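Local coordinates for type ii site-specific deoxyribonuclease (Klebsiella pneumoniae, PDB 6EKR), which probably cleaves double-stranded DNA at a specific palindromic site as a Type IIP restriction endonuclease of the PD-(D/E)xK nuclease group, at residues A[196-201]-A[228-233]; A[243-248]-A[270-275]; A[261-266]-A[279-284]; A[67-72]-A[118-123]. The protein carries 2 engineered substitutions. All coordinates share one frame; numbering follows the deposited sequence.

Contact 1. Residues A[196-201]-A[228-233]; sequences KITTRE and CISETQ. With SO4 (sulfate ion), chain D.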
# COMPACT_ATOMS: atom_id res chain seq x y z
N LYS A 196 2.05 -8.50 -10.64
CA LYS A 196 1.70 -7.09 -10.71
C LYS A 196 2.29 -6.53 -11.99
O LYS A 196 3.44 -6.80 -12.31
CB LYS A 196 2.31 -6.32 -9.54
CG LYS A 196 1.82 -6.71 -8.17
CD LYS A 196 2.66 -6.04 -7.08
CE LYS A 196 2.68 -6.89 -5.83
NZ LYS A 196 1.33 -7.51 -5.64
N ILE A 197 1.50 -5.72 -12.71
CA ILE A 197 1.98 -5.07 -13.93
C ILE A 197 3.12 -4.12 -13.54
O ILE A 197 4.22 -4.21 -14.09
CB ILE A 197 0.85 -4.31 -14.70
CG1 ILE A 197 -0.39 -5.20 -14.91
CG2 ILE A 197 1.36 -3.79 -16.05
CD1 ILE A 197 -0.17 -6.42 -15.75
N THR A 198 2.83 -3.21 -12.61
CA THR A 198 3.86 -2.39 -11.96
C THR A 198 3.59 -2.45 -10.46
O THR A 198 2.46 -2.73 -10.04
CB THR A 198 3.88 -0.94 -12.47
OG1 THR A 198 2.58 -0.36 -12.35
CG2 THR A 198 4.29 -0.88 -13.92
N THR A 199 4.62 -2.23 -9.64
CA THR A 199 4.51 -2.53 -8.21
C THR A 199 3.98 -1.37 -7.38
O THR A 199 3.08 -1.55 -6.55
CB THR A 199 5.85 -3.05 -7.61
OG1 THR A 199 6.93 -2.22 -8.04
CG2 THR A 199 6.12 -4.49 -8.02
N ARG A 200 4.53 -0.18 -7.63
CA ARG A 200 4.23 1.03 -6.85
C ARG A 200 4.51 0.83 -5.36
O ARG A 200 5.58 0.31 -4.99
CB ARG A 200 2.80 1.51 -7.12
CG ARG A 200 2.53 1.79 -8.60
CD ARG A 200 3.32 3.01 -9.07
NE ARG A 200 3.00 3.36 -10.45
CZ ARG A 200 3.67 2.94 -11.52
NH1 ARG A 200 4.73 2.15 -11.38
NH2 ARG A 200 3.30 3.32 -12.73
N GLU A 201 3.56 1.19 -4.51
CA GLU A 201 3.74 1.06 -3.06
C GLU A 201 3.48 -0.36 -2.55
O GLU A 201 3.80 -0.68 -1.42
CB GLU A 201 2.84 2.05 -2.32
CG GLU A 201 1.36 1.80 -2.52
CD GLU A 201 0.88 2.22 -3.89
OE1 GLU A 201 1.25 3.33 -4.33
OE2 GLU A 201 0.13 1.45 -4.52
N CYS A 228 6.63 -9.17 -12.87
CA CYS A 228 6.09 -7.88 -13.27
C CYS A 228 6.22 -7.63 -14.77
O CYS A 228 6.82 -8.43 -15.48
CB CYS A 228 6.78 -6.76 -12.50
SG CYS A 228 6.59 -6.87 -10.72
N ILE A 229 5.67 -6.53 -15.25
CA ILE A 229 5.81 -6.15 -16.64
C ILE A 229 6.86 -5.04 -16.76
O ILE A 229 7.79 -5.14 -17.55
CB ILE A 229 4.45 -5.71 -17.28
CG1 ILE A 229 3.45 -6.88 -17.29
CG2 ILE A 229 4.63 -5.11 -18.68
CD1 ILE A 229 3.98 -8.17 -17.83
N SER A 230 6.69 -3.99 -15.97
CA SER A 230 7.62 -2.87 -15.99
C SER A 230 7.60 -2.15 -14.65
O SER A 230 7.10 -2.67 -13.66
CB SER A 230 7.25 -1.89 -17.12
OG SER A 230 6.15 -1.06 -16.76
N GLU A 231 8.21 -0.96 -14.64
CA GLU A 231 8.04 -0.00 -13.56
C GLU A 231 7.90 1.36 -14.20
O GLU A 231 8.21 2.38 -13.59
CB GLU A 231 9.24 -0.03 -12.61
CG GLU A 231 9.36 -1.27 -11.75
CD GLU A 231 8.14 -1.52 -10.87
OE1 GLU A 231 7.31 -0.59 -10.68
OE2 GLU A 231 8.02 -2.65 -10.37
N THR A 232 7.43 1.38 -15.44
CA THR A 232 7.23 2.61 -16.18
C THR A 232 6.12 3.47 -15.59
O THR A 232 5.14 2.96 -15.04
CB THR A 232 6.87 2.35 -17.66
OG1 THR A 232 5.68 1.56 -17.73
CG2 THR A 232 8.00 1.63 -18.37
N GLN A 233 6.30 4.77 -15.70
CA GLN A 233 5.24 5.70 -15.38
C GLN A 233 5.14 6.72 -16.49
O GLN A 233 6.15 7.27 -16.94
CB GLN A 233 5.49 6.40 -14.05
CG GLN A 233 4.26 7.14 -13.52
CD GLN A 233 4.58 8.02 -12.34
OE1 GLN A 233 5.45 8.90 -12.41
NE2 GLN A 233 3.86 7.79 -11.23
S SO4 D . 0.07 4.96 -12.08
O1 SO4 D . 0.85 4.99 -13.31
O2 SO4 D . -0.52 3.64 -11.90
O3 SO4 D . -1.00 5.96 -12.15
O4 SO4 D . 0.95 5.26 -10.96

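Contact 2. Residues A[243-248]-A[270-275]; sequences HICVPG and ERYLER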
# COMPACT_ATOMS: atom_id res chain seq x y z
N HIS A 243 10.79 5.71 -14.60
CA HIS A 243 10.92 4.37 -14.07
C HIS A 243 10.86 4.55 -12.56
O HIS A 243 11.77 5.13 -11.97
CB HIS A 243 12.27 3.77 -14.49
CG HIS A 243 12.30 3.24 -15.90
ND1 HIS A 243 13.28 2.37 -16.33
CD2 HIS A 243 11.48 3.43 -16.95
CE1 HIS A 243 13.06 2.05 -17.59
NE2 HIS A 243 11.98 2.69 -18.00
N ILE A 244 9.78 4.10 -11.94
CA ILE A 244 9.59 4.32 -10.50
C ILE A 244 10.28 3.25 -9.68
O ILE A 244 9.74 2.16 -9.46
CB ILE A 244 8.10 4.44 -10.10
CG1 ILE A 244 7.41 5.60 -10.85
CG2 ILE A 244 7.96 4.62 -8.58
CD1 ILE A 244 8.03 7.00 -10.63
N CYS A 245 11.49 3.57 -9.21
CA CYS A 245 12.31 2.60 -8.50
C CYS A 245 12.65 3.01 -7.09
O CYS A 245 12.84 4.20 -6.78
CB CYS A 245 13.59 2.34 -9.28
SG CYS A 245 13.30 1.59 -10.86
N VAL A 246 12.75 2.01 -6.23
CA VAL A 246 13.00 2.23 -4.82
C VAL A 246 14.14 1.28 -4.36
O VAL A 246 13.93 0.41 -3.52
CB VAL A 246 11.66 2.10 -4.00
CG1 VAL A 246 10.81 3.34 -4.16
CG2 VAL A 246 10.85 0.89 -4.44
N PRO A 247 15.36 1.47 -4.91
CA PRO A 247 16.43 0.50 -4.71
C PRO A 247 16.83 0.34 -3.25
O PRO A 247 17.12 -0.77 -2.82
CB PRO A 247 17.59 1.08 -5.52
CG PRO A 247 17.30 2.53 -5.64
CD PRO A 247 15.81 2.62 -5.71
N GLY A 248 16.82 1.45 -2.50
CA GLY A 248 17.10 1.42 -1.07
C GLY A 248 16.10 0.57 -0.32
O GLY A 248 16.47 -0.24 0.54
N GLU A 270 16.24 0.13 -15.85
CA GLU A 270 17.68 0.27 -15.90
C GLU A 270 18.33 0.37 -14.51
O GLU A 270 19.39 -0.22 -14.29
CB GLU A 270 18.03 1.48 -16.74
CG GLU A 270 19.47 1.91 -16.70
CD GLU A 270 19.66 3.22 -17.43
OE1 GLU A 270 20.06 3.20 -18.62
OE2 GLU A 270 19.37 4.27 -16.81
N ARG A 271 17.68 1.08 -13.58
CA ARG A 271 18.19 1.20 -12.21
C ARG A 271 18.33 -0.14 -11.50
O ARG A 271 19.28 -0.35 -10.75
CB ARG A 271 17.32 2.14 -11.38
CG ARG A 271 17.78 2.36 -9.92
CD ARG A 271 19.20 2.93 -9.83
NE ARG A 271 19.73 2.94 -8.47
CZ ARG A 271 20.38 1.93 -7.89
NH1 ARG A 271 20.57 0.79 -8.55
NH2 ARG A 271 20.82 2.04 -6.65
N TYR A 272 17.40 -1.06 -11.75
CA TYR A 272 17.43 -2.36 -11.08
C TYR A 272 18.47 -3.33 -11.67
O TYR A 272 18.60 -4.46 -11.19
CB TYR A 272 16.03 -3.00 -11.04
CG TYR A 272 15.03 -2.36 -10.08
CD1 TYR A 272 15.43 -1.40 -9.15
CD2 TYR A 272 13.69 -2.72 -10.10
CE1 TYR A 272 14.52 -0.82 -8.27
CE2 TYR A 272 12.76 -2.13 -9.23
CZ TYR A 272 13.19 -1.18 -8.31
OH TYR A 272 12.30 -0.60 -7.43
N LEU A 273 19.23 -2.89 -12.67
CA LEU A 273 20.26 -3.76 -13.26
C LEU A 273 21.64 -3.67 -12.59
O LEU A 273 22.59 -4.33 -13.00
CB LEU A 273 20.35 -3.51 -14.77
CG LEU A 273 19.28 -4.26 -15.58
CD1 LEU A 273 19.52 -4.13 -17.08
CD2 LEU A 273 19.20 -5.74 -15.16
N GLU A 274 21.72 -2.85 -11.54
CA GLU A 274 22.96 -2.54 -10.85
C GLU A 274 23.26 -3.54 -9.74
O GLU A 274 22.35 -4.16 -9.18
CB GLU A 274 22.85 -1.14 -10.26
CG GLU A 274 22.50 -0.04 -11.25
CD GLU A 274 23.68 0.39 -12.10
OE1 GLU A 274 24.83 0.07 -11.75
OE2 GLU A 274 23.45 1.05 -13.13
N ARG A 275 24.55 -3.65 -9.40
CA ARG A 275 25.03 -4.58 -8.38
C ARG A 275 24.46 -4.36 -6.97
O ARG A 275 24.32 -5.33 -6.22
CB ARG A 275 26.57 -4.58 -8.32
CG ARG A 275 27.29 -5.59 -9.23
CD ARG A 275 27.42 -5.06 -10.66
NE ARG A 275 28.50 -5.71 -11.40
CZ ARG A 275 28.91 -5.35 -12.62
NH1 ARG A 275 28.33 -4.35 -13.26
NH2 ARG A 275 29.91 -6.00 -13.20

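Contact 3. Residues A[261-266]-A[279-284]; sequences SGMYYC and DIIPVR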
# COMPACT_ATOMS: atom_id res chain seq x y z
N SER A 261 13.32 -15.09 -3.96
CA SER A 261 14.21 -15.82 -4.83
C SER A 261 14.58 -15.02 -6.06
O SER A 261 15.67 -15.19 -6.61
CB SER A 261 13.57 -17.13 -5.22
OG SER A 261 13.35 -17.90 -4.07
N GLY A 262 13.68 -14.14 -6.49
CA GLY A 262 13.94 -13.36 -7.69
C GLY A 262 12.89 -12.32 -7.99
O GLY A 262 11.78 -12.37 -7.46
N MSE A 263 13.29 -11.38 -8.84
CA MSE A 263 12.45 -10.32 -9.37
C MSE A 263 12.51 -10.35 -10.89
O MSE A 263 13.60 -10.35 -11.47
CB MSE A 263 12.96 -8.97 -8.89
CG MSE A 263 12.25 -8.42 -7.66
SE MSE A 263 13.09 -6.74 -7.08
CE MSE A 263 13.65 -6.04 -8.83
N TYR A 264 11.36 -10.37 -11.53
CA TYR A 264 11.33 -10.56 -12.98
C TYR A 264 10.52 -9.48 -13.68
O TYR A 264 9.44 -9.09 -13.21
CB TYR A 264 10.84 -11.97 -13.32
CG TYR A 264 11.64 -13.07 -12.63
CD1 TYR A 264 12.68 -13.71 -13.29
CD2 TYR A 264 11.36 -13.45 -11.32
CE1 TYR A 264 13.41 -14.71 -12.68
CE2 TYR A 264 12.10 -14.45 -10.70
CZ TYR A 264 13.12 -15.07 -11.38
OH TYR A 264 13.85 -16.06 -10.78
N TYR A 265 11.05 -8.98 -14.79
CA TYR A 265 10.38 -7.96 -15.58
C TYR A 265 10.49 -8.27 -17.06
O TYR A 265 11.48 -8.82 -17.51
CB TYR A 265 11.02 -6.60 -15.35
CG TYR A 265 10.79 -5.98 -13.99
CD1 TYR A 265 9.70 -5.16 -13.74
CD2 TYR A 265 11.70 -6.21 -12.96
CE1 TYR A 265 9.50 -4.59 -12.49
CE2 TYR A 265 11.52 -5.64 -11.70
CZ TYR A 265 10.43 -4.83 -11.47
OH TYR A 265 10.27 -4.28 -10.22
N CYS A 266 9.46 -7.90 -17.80
CA CYS A 266 9.55 -7.89 -19.24
C CYS A 266 10.44 -6.73 -19.62
O CYS A 266 11.32 -6.86 -20.46
CB CYS A 266 8.17 -7.67 -19.84
SG CYS A 266 7.23 -9.15 -20.01
N ASP A 279 23.33 -8.00 -6.40
CA ASP A 279 24.22 -8.73 -5.48
C ASP A 279 23.40 -9.52 -4.49
O ASP A 279 23.77 -10.61 -4.11
CB ASP A 279 25.13 -7.79 -4.69
CG ASP A 279 26.34 -7.30 -5.49
OD1 ASP A 279 26.68 -7.90 -6.53
OD2 ASP A 279 26.94 -6.29 -5.06
N ILE A 280 22.28 -8.95 -4.07
CA ILE A 280 21.49 -9.53 -2.99
C ILE A 280 20.15 -10.14 -3.45
O ILE A 280 19.55 -10.89 -2.69
CB ILE A 280 21.27 -8.53 -1.84
CG1 ILE A 280 20.43 -7.34 -2.32
CG2 ILE A 280 22.62 -8.07 -1.27
CD1 ILE A 280 19.82 -6.53 -1.18
N ILE A 281 19.70 -9.80 -4.66
CA ILE A 281 18.52 -10.44 -5.27
C ILE A 281 18.60 -10.53 -6.80
O ILE A 281 18.87 -9.53 -7.47
CB ILE A 281 17.17 -9.78 -4.82
CG1 ILE A 281 15.97 -10.53 -5.39
CG2 ILE A 281 17.09 -8.31 -5.20
CD1 ILE A 281 14.67 -10.29 -4.65
N PRO A 282 18.39 -11.73 -7.35
CA PRO A 282 18.27 -11.87 -8.80
C PRO A 282 17.20 -10.95 -9.40
O PRO A 282 16.08 -10.86 -8.89
CB PRO A 282 17.88 -13.35 -8.97
CG PRO A 282 18.40 -14.03 -7.75
CD PRO A 282 18.26 -13.03 -6.65
N VAL A 283 17.57 -10.26 -10.47
CA VAL A 283 16.68 -9.37 -11.20
C VAL A 283 16.77 -9.83 -12.63
O VAL A 283 17.66 -9.40 -13.37
CB VAL A 283 17.11 -7.88 -11.10
CG1 VAL A 283 16.09 -6.97 -11.78
CG2 VAL A 283 17.34 -7.46 -9.67
N ARG A 284 15.88 -10.73 -13.02
CA ARG A 284 15.98 -11.37 -14.32
C ARG A 284 14.78 -11.02 -15.21
O ARG A 284 14.13 -10.00 -15.00
CB ARG A 284 16.19 -12.89 -14.18
CG ARG A 284 17.31 -13.33 -13.21
CD ARG A 284 17.93 -14.63 -13.68
NE ARG A 284 18.84 -15.24 -12.71
CZ ARG A 284 18.49 -16.17 -11.82
NH1 ARG A 284 17.24 -16.61 -11.77
NH2 ARG A 284 19.38 -16.67 -10.97

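Contact 4. Residues A[67-72]-A[118-123]; sequences RPVRDD and VACCFD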
# COMPACT_ATOMS: atom_id res chain seq x y z
N ARG A 67 -0.90 3.41 -22.04
CA ARG A 67 0.37 3.40 -21.30
C ARG A 67 1.52 3.14 -22.28
O ARG A 67 1.30 2.57 -23.35
CB ARG A 67 0.35 2.32 -20.21
CG ARG A 67 0.32 0.90 -20.74
CD ARG A 67 0.02 -0.07 -19.64
NE ARG A 67 -1.36 0.05 -19.18
CZ ARG A 67 -1.83 -0.51 -18.07
NH1 ARG A 67 -1.05 -1.24 -17.29
NH2 ARG A 67 -3.10 -0.32 -17.75
N PRO A 68 2.74 3.56 -21.92
CA PRO A 68 3.88 3.45 -22.83
C PRO A 68 4.27 1.99 -23.10
O PRO A 68 4.23 1.16 -22.19
CB PRO A 68 4.99 4.20 -22.10
CG PRO A 68 4.64 4.09 -20.66
CD PRO A 68 3.14 4.15 -20.63
N VAL A 69 4.65 1.72 -24.34
CA VAL A 69 4.93 0.37 -24.82
C VAL A 69 6.30 0.30 -25.47
O VAL A 69 6.59 1.06 -26.40
CB VAL A 69 3.82 -0.10 -25.81
CG1 VAL A 69 4.35 -1.12 -26.80
CG2 VAL A 69 2.64 -0.66 -25.07
N ARG A 70 7.15 -0.59 -24.97
CA ARG A 70 8.43 -0.84 -25.61
C ARG A 70 8.21 -1.51 -26.96
O ARG A 70 7.92 -2.71 -27.03
CB ARG A 70 9.35 -1.69 -24.72
CG ARG A 70 10.24 -0.86 -23.82
CD ARG A 70 11.21 -1.72 -23.05
NE ARG A 70 12.25 -2.27 -23.92
CZ ARG A 70 13.17 -3.15 -23.53
NH1 ARG A 70 13.20 -3.60 -22.28
NH2 ARG A 70 14.06 -3.58 -24.41
N ASP A 71 8.33 -0.71 -28.01
CA ASP A 71 8.13 -1.14 -29.39
C ASP A 71 9.05 -2.28 -29.79
O ASP A 71 8.68 -3.17 -30.57
CB ASP A 71 8.37 0.02 -30.33
CG ASP A 71 8.14 -0.35 -31.77
OD1 ASP A 71 7.08 0.05 -32.30
OD2 ASP A 71 8.98 -1.05 -32.37
N ASP A 72 10.26 -2.24 -29.24
CA ASP A 72 11.24 -3.29 -29.47
C ASP A 72 10.84 -4.61 -28.80
O ASP A 72 11.52 -5.61 -28.98
CB ASP A 72 12.59 -2.83 -28.94
CG ASP A 72 12.71 -3.00 -27.45
OD1 ASP A 72 12.27 -2.11 -26.68
OD2 ASP A 72 13.26 -4.04 -27.04
N VAL A 118 -3.80 -6.60 -23.86
CA VAL A 118 -5.02 -6.46 -23.09
C VAL A 118 -5.02 -5.15 -22.31
O VAL A 118 -6.01 -4.44 -22.29
CB VAL A 118 -5.25 -7.65 -22.17
CG1 VAL A 118 -6.46 -7.40 -21.29
CG2 VAL A 118 -5.46 -8.90 -22.98
N ALA A 119 -3.89 -4.83 -21.69
CA ALA A 119 -3.77 -3.63 -20.88
C ALA A 119 -4.06 -2.35 -21.67
O ALA A 119 -4.87 -1.53 -21.24
CB ALA A 119 -2.38 -3.56 -20.20
N CYS A 120 -3.41 -2.19 -22.82
CA CYS A 120 -3.59 -1.01 -23.67
C CYS A 120 -5.02 -0.84 -24.19
O CYS A 120 -5.49 0.28 -24.37
CB CYS A 120 -2.64 -1.04 -24.86
SG CYS A 120 -0.94 -0.85 -24.40
N CYS A 121 -5.69 -1.97 -24.45
CA CYS A 121 -7.10 -1.96 -24.82
C CYS A 121 -7.97 -1.27 -23.77
O CYS A 121 -8.85 -0.47 -24.11
CB CYS A 121 -7.59 -3.37 -25.07
SG CYS A 121 -7.13 -4.00 -26.69
N PHE A 122 -7.70 -1.57 -22.50
CA PHE A 122 -8.38 -0.92 -21.37
C PHE A 122 -8.05 0.56 -21.20
O PHE A 122 -8.88 1.32 -20.73
CB PHE A 122 -8.05 -1.64 -20.06
CG PHE A 122 -8.86 -2.87 -19.83
CD1 PHE A 122 -9.67 -2.98 -18.70
CD2 PHE A 122 -8.82 -3.94 -20.73
CE1 PHE A 122 -10.42 -4.13 -18.48
CE2 PHE A 122 -9.57 -5.10 -20.51
CZ PHE A 122 -10.37 -5.19 -19.39
N ASP A 123 -6.83 0.95 -21.54
CA ASP A 123 -6.46 2.36 -21.44
C ASP A 123 -7.20 3.19 -22.48
O ASP A 123 -7.51 4.36 -22.24
CB ASP A 123 -4.95 2.54 -21.61
CG ASP A 123 -4.15 1.69 -20.65
OD1 ASP A 123 -4.48 1.61 -19.45
OD2 ASP A 123 -3.14 1.11 -21.11

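Contact 1. Residues A[196-201]-A[228-233]
The edge of the Arg200 guanidinium meets Thr232 O, Glu231 OE1 and a sulfate, all near its plane, while Thr198 OG1 lies over one face, displaced toward the rim. Arg200 NH2 donates to Thr232 O (3.0 Å) and also to sulfate O1. Arg200 NE donates to sulfate O4 at 2.8 Å, in an almost straight bond of 171°. The sulfate probably comes from the crystallisation liquor. The ion pair of Arg200 NH1 with Glu231 OE1 is long, 3.8 Å, and the two planar groups are turned 53° apart as the side chains slide past each other in opposite directions. Arg200 also packs on Ile171 of the second subunit.

Thr199 reaches the Glu231 carboxylate twice, its side chain crossing that of Glu231 at about a right angle. Thr199 OG1 sits between the backbone N and the carbonyl carbon (chi1 46°) and donates to Glu231 OE2 at 2.6 Å, from the syn side but out of the carboxylate plane. Thr199 N adds a weak bond to OE1, and Tyr265 OH is hydrogen-bonded to OE2. On the backbone, Ile197 O accepts from both Ile229 N (3.0 Å) and Ser230 N (3.1 Å).

Ile197 CG2 packs on Ile229 CB. The contact thus joins the loop after strand 190-194 to the chain leading from strand 222-227 into strand 232-235, with the isoleucine pair facing helices 101-125 and 132-148.

Contact 2. Residues A[243-248]-A[270-275]
Val246 N donates to Tyr272 OH in a nearly straight bond (2.9 Å, N-H...O 171°), the one hydrogen bond between residues 243-248 and 270-275. It comes from the residue in the N-cap position of helix 247-257, so the phenol is tied to the backbone where that helix begins. Cys245 lies over the same ring: its SG, anti to the carbonyl carbon (chi1 -64°), stands 3.8 Å from the Tyr272 centroid and 16° off the ring normal, a sulfur-aromatic contact over the face. Cys245 CB touches Tyr272 CE1 at 3.4 Å.

Farther along, Pro247 crosses Arg271 at about a right angle. Pro247 CB covers one guanidinium face toward the rim, 3.6 Å from Arg271 NH2, and that same NH2 makes a salt bridge with Asp276. At the other end Glu270 N lies at the edge of the His243 ring, 3.7 Å from ND1, while His243 NE2 is hydrogen-bonded to Tyr56 and the ring stacks with Phe48.

Val246 packs on Asp167 and Ile244 on Ile171 of the second subunit. Within the chain, Tyr272 also packs on Met263 and Tyr265 of strand 262-265 and on Leu277 of helix 275-278.

Contact 3. Residues A[261-266]-A[279-284]
The chain at 261-265 runs parallel to that at 281-284, end-to-end directions 40° apart, with bridges pairing Met263 to Val283 and Tyr264 to Arg284. Met263 N donates to Pro282 O (2.8 Å), Arg284 N to Met263 O (2.8 Å), and Tyr265 N to Arg284 O (3.3 Å).

Met263, a selenomethionine, and Val283 lie on one face of the sheet, side by side and pointing the same way. The bend at chi3 (33°) swings CE to Val283 CG1, 3.9 Å away, and to the edge of the Tyr265 ring; Ile281 CD1 approaches the CG of Met263. Tyr264 and Arg284 occupy the other face, also side by side, with ring and guanidinium planes 55° apart. There Tyr264 CE1 rests against Arg284 CB at 3.6 Å. The polar ends of both side chains turn to Asp292, which is hydrogen-bonded to Tyr264 OH and forms a salt bridge with Arg284 NH1. Pro282 CB lies over the centre of the Arg284 guanidinium, 4.0 Å above its plane.

Strand 262-265, helix 275-278 and strand 283-285 form a beta-alpha-beta unit, whose crossover adds an outermost parallel strand to the mixed sheet, the kind of sheet at the core of PD-(D/E)xK nucleases.

Contact 4. Residues A[67-72]-A[118-123]
The side chains of Arg67 and Asp123 cross at about a right angle, yet their guanidinium and carboxylate planes are only 25° apart, nearly coplanar. This allows a side-on, two-nitrogen grip: Arg67 NE bonds Asp123 OD2 (2.8 Å) and Arg67 NH2 bonds Asp123 OD1 (2.9 Å). Both oxygens use their syn lone pairs, both lie near the guanidinium plane, and both bonds are close to straight. Arg67 CG sits between the backbone N and the carbonyl carbon, and the chain bends again at chi3 (69°), which turns NE toward the helix. Asp123 OD2 also receives a weak bond from Arg67 N at 3.3 Å.

Ala119, one helical turn before Asp123, lays its CB over the centre of one guanidinium face, 3.7 Å above the plane. Beside the ion pair, Val69 CG2 touches Cys120 SG at 3.6 Å, an apolar contact between the loop and helix 101-125.

The two bonds from NE and NH2, with the Ala119 methyl over a face, hold the guanidinium in its rotation; the weak bond from N ties the same carboxylate to the backbone. The opposite charges are paired within the contact, consistent with both groups being ionised, at the border of an apolar patch formed by Val69, Ala119 and Cys120.

From the N terminus, contact 4 comes first: it closes a mainly helical excursion that includes helix 78-91, tying the loop after strand 64-65 to helix 101-125. Contact 1 opens only afterwards and closes the excursion through helix 204-217 and strand 222-227. Contact 2 follows in series, but contact 3 starts before it has closed, so the two cross, interlocking helix 247-257 and strand 262-265 with the chain leading to strand 283-285. Contact 1 touches all the others: Ile197 packs on Arg67 of contact 4, Glu231 O pairs with Ile244 N of contact 2, and Cys228 N with Tyr264 O of contact 3. Contact 3 also reaches contact 4, through Cys266 and Arg70, whereas contacts 2 and 4 do not touch.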